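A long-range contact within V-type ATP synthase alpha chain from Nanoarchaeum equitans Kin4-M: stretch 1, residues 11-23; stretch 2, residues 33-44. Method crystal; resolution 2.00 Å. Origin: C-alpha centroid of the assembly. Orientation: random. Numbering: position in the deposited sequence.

Stretch 1, residues 11-23: LVIAKGKFSIFEV
Stretch 2 33-44: GEVIGIENDKAY

Two segments of one chain can be joined by short runs of antiparallel backbone pairing and reinforced by apolar side chains packed on the faces of the sheet, and this pair is a compact example. In stretch 1, residues 11-15 form a strand, extended at phi/psi near -105/130. Stretch 2 folds on itself: strand 33-39 passes through a type II' turn from Glu39 to Lys42, with Asn40 at 58/-111 and Asp41 at -95/-2, into strand 42-44. Strands 11-15 and 42-44 run antiparallel, their directions 159° apart and their axes approaching to 4.6 Å.

The register places Ile13 opposite Tyr44, Ala14 opposite Ala43 and Lys15 opposite Lys42, with CA-CA distances of 4.9, 5.2 and 4.6 Å. Ala14 and Ala43 form the hydrogen-bonded pair: Ala14 N donates to Ala43 O at 3.0 Å, and Ala43 N to Ala14 O at 2.7 Å. Gly16 N then donates to Asp41 O at 2.9 Å. Gly16 adopts 150/-158, where a CB would jam against the preceding carbonyl oxygen, so the backbone itself calls for glycine.

A second patch of pairing begins within a type II turn from Ser19 to Glu22, in which Ile20 (-61/134) and Phe21 (66/16) occupy the central positions. The turn is closed by Glu22 N to Ser19 O at 3.1 Å, and Glu22 OE1 accepts from Ser19 N, also at 3.1 Å. Phe21 N reaches Val35 O at 2.7 Å, and Val35 N reaches Glu22 O at 2.9 Å, before Val23 pairs antiparallel with Glu34, CA to CA 4.4 Å.

Alternation along the strands puts Ile13, Lys15, Lys42 and Tyr44 on one face. Ile13 (m, t) brings CD1 to 3.6 Å from CE2 of Tyr44 (chi1 m, chi2 82°), an apolar contact. Beyond it, Lys15 NZ and Lys42 NZ stand 4.1 Å apart, a proximity of like charges that offers no attraction.

The alanines point to the other face, where Phe18 (chi1 m, chi2 -87°) packs obliquely, its CD2 3.4 Å from Ala43 CB. Phe18 CB also lies 4.1 Å from CG2 of Val35 (t) and 4.3 Å from CD1 of Ile38 (m, t), giving a small apolar cluster. Although the CA-to-CB bond of Ile20 points away, its t, p rotamer brings CD1 within 3.5 Å of Ile36 O.

Glu34 OE2 lies at the edge of the Phe21 ring (chi1 m, chi2 -68°), near its plane and 3.8 Å from Phe21 CD1. One water links these residues, donating to Phe21 O at 2.7 Å and to Glu34 OE2 at 2.4 Å.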

ATOM      1  N   LEU A  11      25.676  16.379  -5.377  1.00 37.60           N
ATOM      2  CA  LEU A  11      26.793  15.690  -4.735  1.00 40.79           C
ATOM      3  C   LEU A  11      28.035  15.638  -5.624  1.00 42.97           C
ATOM      4  O   LEU A  11      27.979  15.168  -6.761  1.00 46.70           O
ATOM      5  CB  LEU A  11      26.396  14.265  -4.332  1.00 38.98           C
ATOM      6  CG  LEU A  11      27.492  13.444  -3.643  1.00 46.59           C
ATOM      7  CD1 LEU A  11      27.744  13.963  -2.239  1.00 43.28           C
ATOM      8  CD2 LEU A  11      27.155  11.958  -3.615  1.00 49.48           C
ATOM      9  N   VAL A  12      29.155  16.123  -5.094  1.00 46.83           N
ATOM     10  CA  VAL A  12      30.441  16.020  -5.774  1.00 43.79           C
ATOM     11  C   VAL A  12      31.391  15.145  -4.959  1.00 45.22           C
ATOM     12  O   VAL A  12      31.503  15.307  -3.742  1.00 49.80           O
ATOM     13  CB  VAL A  12      31.069  17.411  -6.005  1.00 53.97           C
ATOM     14  CG1 VAL A  12      32.561  17.298  -6.297  1.00 48.51           C
ATOM     15  CG2 VAL A  12      30.361  18.121  -7.139  1.00 45.68           C
ATOM     16  N   ILE A  13      32.049  14.200  -5.624  1.00 39.57           N
ATOM     17  CA  ILE A  13      33.074  13.387  -4.981  1.00 48.25           C
ATOM     18  C   ILE A  13      34.447  13.855  -5.452  1.00 44.59           C
ATOM     19  O   ILE A  13      34.685  13.996  -6.656  1.00 44.25           O
ATOM     20  CB  ILE A  13      32.889  11.884  -5.278  1.00 53.25           C
ATOM     21  CG1 ILE A  13      31.519  11.416  -4.785  1.00 53.43           C
ATOM     22  CG2 ILE A  13      33.984  11.063  -4.613  1.00 49.12           C
ATOM     23  CD1 ILE A  13      31.173   9.990  -5.169  1.00 48.79           C
ATOM     24  N   ALA A  14      35.341  14.110  -4.503  1.00 49.21           N
ATOM     25  CA  ALA A  14      36.676  14.600  -4.824  1.00 50.70           C
ATOM     26  C   ALA A  14      37.764  13.776  -4.152  1.00 51.87           C
ATOM     27  O   ALA A  14      37.592  13.306  -3.027  1.00 54.07           O
ATOM     28  CB  ALA A  14      36.810  16.064  -4.432  1.00 48.43           C
ATOM     29  N   LYS A  15      38.884  13.603  -4.848  1.00 60.77           N
ATOM     30  CA  LYS A  15      40.073  13.016  -4.242  1.00 57.78           C
ATOM     31  C   LYS A  15      40.949  14.130  -3.683  1.00 59.68           C
ATOM     32  O   LYS A  15      41.078  15.191  -4.296  1.00 58.42           O
ATOM     33  CB  LYS A  15      40.872  12.207  -5.269  1.00 59.44           C
ATOM     34  CG  LYS A  15      40.526  10.725  -5.329  1.00 74.25           C
ATOM     35  CD  LYS A  15      41.674   9.940  -5.957  1.00 84.01           C
ATOM     36  CE  LYS A  15      41.395   8.443  -6.004  1.00 99.93           C
ATOM     37  NZ  LYS A  15      40.570   8.047  -7.178  1.00102.44           N
ATOM     38  N   GLY A  16      41.546  13.890  -2.519  1.00 58.78           N
ATOM     39  CA  GLY A  16      42.429  14.868  -1.912  1.00 58.60           C
ATOM     40  C   GLY A  16      42.443  14.819  -0.397  1.00 55.35           C
ATOM     41  O   GLY A  16      42.107  13.797   0.205  1.00 64.18           O
ATOM     42  N   LYS A  17      42.843  15.926   0.221  1.00 62.55           N
ATOM     43  CA  LYS A  17      42.870  16.028   1.676  1.00 68.66           C
ATOM     44  C   LYS A  17      41.819  17.023   2.160  1.00 60.23           C
ATOM     45  O   LYS A  17      41.852  18.200   1.795  1.00 61.12           O
ATOM     46  CB  LYS A  17      44.251  16.445   2.154  1.00 68.77           C
ATOM     47  N   PHE A  18      40.893  16.549   2.986  1.00 59.49           N
ATOM     48  CA  PHE A  18      39.800  17.389   3.463  1.00 62.39           C
ATOM     49  C   PHE A  18      39.486  17.135   4.933  1.00 59.19           C
ATOM     50  O   PHE A  18      39.950  16.155   5.516  1.00 57.47           O
ATOM     51  CB  PHE A  18      38.542  17.143   2.626  1.00 58.81           C
ATOM     52  CG  PHE A  18      38.708  17.452   1.165  1.00 53.71           C
ATOM     53  CD1 PHE A  18      38.487  18.732   0.684  1.00 57.57           C
ATOM     54  CD2 PHE A  18      39.075  16.459   0.269  1.00 55.48           C
ATOM     55  CE1 PHE A  18      38.631  19.018  -0.662  1.00 59.60           C
ATOM     56  CE2 PHE A  18      39.219  16.737  -1.079  1.00 50.02           C
ATOM     57  CZ  PHE A  18      38.999  18.019  -1.544  1.00 53.64           C
ATOM     58  N   SER A  19      38.699  18.027   5.524  1.00 57.84           N
ATOM     59  CA  SER A  19      38.188  17.825   6.872  1.00 56.02           C
ATOM     60  C   SER A  19      36.668  17.778   6.822  1.00 50.47           C
ATOM     61  O   SER A  19      36.052  18.440   5.987  1.00 50.52           O
ATOM     62  CB  SER A  19      38.650  18.943   7.807  1.00 58.76           C
ATOM     63  OG  SER A  19      40.049  18.880   8.016  1.00 72.03           O
ATOM     64  N   ILE A  20      36.069  16.987   7.706  1.00 49.38           N
ATOM     65  CA  ILE A  20      34.616  16.868   7.764  1.00 55.14           C
ATOM     66  C   ILE A  20      33.992  18.232   8.090  1.00 45.37           C
ATOM     67  O   ILE A  20      34.484  18.962   8.955  1.00 51.18           O
ATOM     68  CB  ILE A  20      34.185  15.763   8.773  1.00 52.59           C
ATOM     69  CG1 ILE A  20      32.717  15.375   8.588  1.00 66.59           C
ATOM     70  CG2 ILE A  20      34.473  16.169  10.202  1.00 49.66           C
ATOM     71  CD1 ILE A  20      32.498  14.386   7.478  1.00 59.10           C
ATOM     72  N   PHE A  21      32.948  18.588   7.346  1.00 45.03           N
ATOM     73  CA  PHE A  21      32.248  19.868   7.499  1.00 52.79           C
ATOM     74  C   PHE A  21      33.077  21.100   7.134  1.00 51.79           C
ATOM     75  O   PHE A  21      32.712  22.228   7.471  1.00 45.23           O
ATOM     76  CB  PHE A  21      31.632  19.997   8.896  1.00 52.16           C
ATOM     77  CG  PHE A  21      30.650  18.912   9.216  1.00 67.99           C
ATOM     78  CD1 PHE A  21      29.439  18.840   8.544  1.00 65.01           C
ATOM     79  CD2 PHE A  21      30.935  17.958  10.180  1.00 71.61           C
ATOM     80  CE1 PHE A  21      28.530  17.839   8.828  1.00 80.34           C
ATOM     81  CE2 PHE A  21      30.029  16.954  10.470  1.00 70.57           C
ATOM     82  CZ  PHE A  21      28.824  16.895   9.794  1.00 71.52           C
ATOM     83  N   GLU A  22      34.180  20.884   6.425  1.00 52.41           N
ATOM     84  CA  GLU A  22      34.954  21.994   5.891  1.00 50.22           C
ATOM     85  C   GLU A  22      34.234  22.557   4.674  1.00 48.30           C
ATOM     86  O   GLU A  22      33.710  21.804   3.848  1.00 44.26           O
ATOM     87  CB  GLU A  22      36.357  21.530   5.493  1.00 54.29           C
ATOM     88  CG  GLU A  22      37.230  22.621   4.896  1.00 61.43           C
ATOM     89  CD  GLU A  22      38.499  22.077   4.275  1.00 68.25           C
ATOM     90  OE1 GLU A  22      38.754  20.857   4.386  1.00 62.97           O
ATOM     91  OE2 GLU A  22      39.244  22.874   3.669  1.00 62.55           O
ATOM     92  N   VAL A  23      34.194  23.880   4.572  1.00 41.02           N
ATOM     93  CA  VAL A  23      33.665  24.525   3.378  1.00 36.37           C
ATOM     94  C   VAL A  23      34.730  24.489   2.296  1.00 53.84           C
ATOM     95  O   VAL A  23      35.881  24.851   2.538  1.00 49.31           O
ATOM     96  CB  VAL A  23      33.260  25.981   3.650  1.00 46.25           C
ATOM     97  CG1 VAL A  23      32.920  26.689   2.351  1.00 47.11           C
ATOM     98  CG2 VAL A  23      32.073  26.021   4.580  1.00 53.14           C
ATOM     99  N   GLY A  33      30.736  24.698  -1.439  1.00 42.84           N
ATOM    100  CA  GLY A  33      30.358  23.344  -1.078  1.00 43.46           C
ATOM    101  C   GLY A  33      30.750  23.052   0.356  1.00 51.50           C
ATOM    102  O   GLY A  33      31.474  23.830   0.979  1.00 47.05           O
ATOM    103  N   GLU A  34      30.270  21.931   0.881  1.00 38.21           N
ATOM    104  CA  GLU A  34      30.598  21.527   2.242  1.00 36.32           C
ATOM    105  C   GLU A  34      30.853  20.025   2.291  1.00 40.74           C
ATOM    106  O   GLU A  34      30.041  19.235   1.806  1.00 43.61           O
ATOM    107  CB  GLU A  34      29.459  21.910   3.194  1.00 45.22           C
ATOM    108  CG  GLU A  34      29.744  21.660   4.669  1.00 43.07           C
ATOM    109  CD  GLU A  34      28.562  22.019   5.556  1.00 68.74           C
ATOM    110  OE1 GLU A  34      27.452  22.232   5.022  1.00 56.99           O
ATOM    111  OE2 GLU A  34      28.742  22.089   6.790  1.00 62.85           O
ATOM    112  N   VAL A  35      31.986  19.631   2.865  1.00 38.61           N
ATOM    113  CA  VAL A  35      32.303  18.213   3.020  1.00 35.37           C
ATOM    114  C   VAL A  35      31.382  17.582   4.065  1.00 42.13           C
ATOM    115  O   VAL A  35      31.323  18.039   5.202  1.00 42.64           O
ATOM    116  CB  VAL A  35      33.773  18.003   3.433  1.00 41.14           C
ATOM    117  CG1 VAL A  35      34.070  16.525   3.593  1.00 41.42           C
ATOM    118  CG2 VAL A  35      34.703  18.608   2.396  1.00 38.35           C
ATOM    119  N   ILE A  36      30.664  16.534   3.674  1.00 39.15           N
ATOM    120  CA  ILE A  36      29.698  15.893   4.565  1.00 47.83           C
ATOM    121  C   ILE A  36      30.111  14.468   4.915  1.00 55.12           C
ATOM    122  O   ILE A  36      29.529  13.838   5.802  1.00 44.89           O
ATOM    123  CB  ILE A  36      28.290  15.868   3.939  1.00 49.20           C
ATOM    124  CG1 ILE A  36      28.307  15.094   2.619  1.00 47.89           C
ATOM    125  CG2 ILE A  36      27.773  17.281   3.727  1.00 44.20           C
ATOM    126  CD1 ILE A  36      26.958  15.010   1.936  1.00 53.26           C
ATOM    127  N   GLY A  37      31.113  13.961   4.205  1.00 42.74           N
ATOM    128  CA  GLY A  37      31.599  12.613   4.423  1.00 46.62           C
ATOM    129  C   GLY A  37      33.010  12.429   3.897  1.00 48.36           C
ATOM    130  O   GLY A  37      33.412  13.087   2.935  1.00 46.26           O
ATOM    131  N   ILE A  38      33.768  11.541   4.532  1.00 48.64           N
ATOM    132  CA  ILE A  38      35.120  11.227   4.081  1.00 50.25           C
ATOM    133  C   ILE A  38      35.355   9.720   4.093  1.00 53.67           C
ATOM    134  O   ILE A  38      35.078   9.047   5.085  1.00 55.18           O
ATOM    135  CB  ILE A  38      36.192  11.942   4.940  1.00 66.06           C
ATOM    136  CG1 ILE A  38      36.209  13.442   4.626  1.00 45.50           C
ATOM    137  CG2 ILE A  38      37.573  11.350   4.691  1.00 63.11           C
ATOM    138  CD1 ILE A  38      37.176  14.236   5.474  1.00 54.83           C
ATOM    139  N   GLU A  39      35.852   9.197   2.977  1.00 58.47           N
ATOM    140  CA  GLU A  39      36.169   7.779   2.856  1.00 64.11           C
ATOM    141  C   GLU A  39      37.568   7.644   2.270  1.00 74.39           C
ATOM    142  O   GLU A  39      37.753   7.780   1.058  1.00 70.24           O
ATOM    143  CB  GLU A  39      35.144   7.081   1.956  1.00 62.90           C
ATOM    144  CG  GLU A  39      35.344   5.580   1.803  1.00 75.98           C
ATOM    145  CD  GLU A  39      34.184   4.915   1.087  1.00 91.99           C
ATOM    146  OE1 GLU A  39      33.399   5.635   0.435  1.00 94.15           O
ATOM    147  OE2 GLU A  39      34.053   3.676   1.179  1.00 94.54           O
ATOM    148  N   ASN A  40      38.544   7.386   3.139  1.00 69.61           N
ATOM    149  CA  ASN A  40      39.955   7.337   2.755  1.00 70.38           C
ATOM    150  C   ASN A  40      40.451   8.640   2.131  1.00 63.04           C
ATOM    151  O   ASN A  40      40.564   9.662   2.809  1.00 63.98           O
ATOM    152  CB  ASN A  40      40.236   6.154   1.819  1.00 67.84           C
ATOM    153  CG  ASN A  40      40.112   4.817   2.517  1.00 76.48           C
ATOM    154  OD1 ASN A  40      40.562   4.651   3.652  1.00 75.37           O
ATOM    155  ND2 ASN A  40      39.498   3.851   1.841  1.00 68.49           N
ATOM    156  N   ASP A  41      40.742   8.593   0.835  1.00 68.36           N
ATOM    157  CA  ASP A  41      41.255   9.753   0.114  1.00 73.58           C
ATOM    158  C   ASP A  41      40.142  10.531  -0.581  1.00 71.53           C
ATOM    159  O   ASP A  41      40.390  11.563  -1.212  1.00 70.79           O
ATOM    160  CB  ASP A  41      42.297   9.308  -0.913  1.00 68.61           C
ATOM    161  CG  ASP A  41      41.833   8.120  -1.734  1.00 90.95           C
ATOM    162  OD1 ASP A  41      41.043   7.304  -1.212  1.00 87.17           O
ATOM    163  OD2 ASP A  41      42.261   7.998  -2.899  1.00110.02           O
ATOM    164  N   LYS A  42      38.916  10.031  -0.460  1.00 63.67           N
ATOM    165  CA  LYS A  42      37.766  10.651  -1.107  1.00 56.77           C
ATOM    166  C   LYS A  42      36.987  11.541  -0.146  1.00 58.72           C
ATOM    167  O   LYS A  42      36.923  11.270   1.055  1.00 58.88           O
ATOM    168  CB  LYS A  42      36.829   9.576  -1.660  1.00 64.70           C
ATOM    169  CG  LYS A  42      37.511   8.521  -2.509  1.00 75.32           C
ATOM    170  CD  LYS A  42      36.556   7.372  -2.791  1.00 77.23           C
ATOM    171  CE  LYS A  42      36.359   7.160  -4.282  1.00 96.25           C
ATOM    172  NZ  LYS A  42      37.536   6.523  -4.928  1.00103.10           N
ATOM    173  N   ALA A  43      36.388  12.599  -0.684  1.00 53.96           N
ATOM    174  CA  ALA A  43      35.496  13.452   0.096  1.00 52.37           C
ATOM    175  C   ALA A  43      34.140  13.571  -0.582  1.00 54.48           C
ATOM    176  O   ALA A  43      34.057  13.755  -1.799  1.00 50.29           O
ATOM    177  CB  ALA A  43      36.099  14.823   0.291  1.00 50.71           C
ATOM    178  N   TYR A  44      33.079  13.471   0.211  1.00 52.67           N
ATOM    179  CA  TYR A  44      31.727  13.639  -0.301  1.00 46.10           C
ATOM    180  C   TYR A  44      31.247  15.047   0.017  1.00 37.68           C
ATOM    181  O   TYR A  44      31.169  15.445   1.182  1.00 46.23           O
ATOM    182  CB  TYR A  44      30.798  12.567   0.272  1.00 50.44           C
ATOM    183  CG  TYR A  44      31.169  11.173  -0.191  1.00 48.96           C
ATOM    184  CD1 TYR A  44      32.185  10.460   0.430  1.00 55.67           C
ATOM    185  CD2 TYR A  44      30.518  10.580  -1.264  1.00 55.22           C
ATOM    186  CE1 TYR A  44      32.536   9.192   0.004  1.00 61.90           C
ATOM    187  CE2 TYR A  44      30.860   9.311  -1.697  1.00 62.56           C
ATOM    188  CZ  TYR A  44      31.870   8.623  -1.059  1.00 68.52           C
ATOM    189  OH  TYR A  44      32.213   7.361  -1.489  1.00 78.37           O
TER
HETATM  190  O   HOH W   1      30.338  23.357   8.066  1.00 47.17           O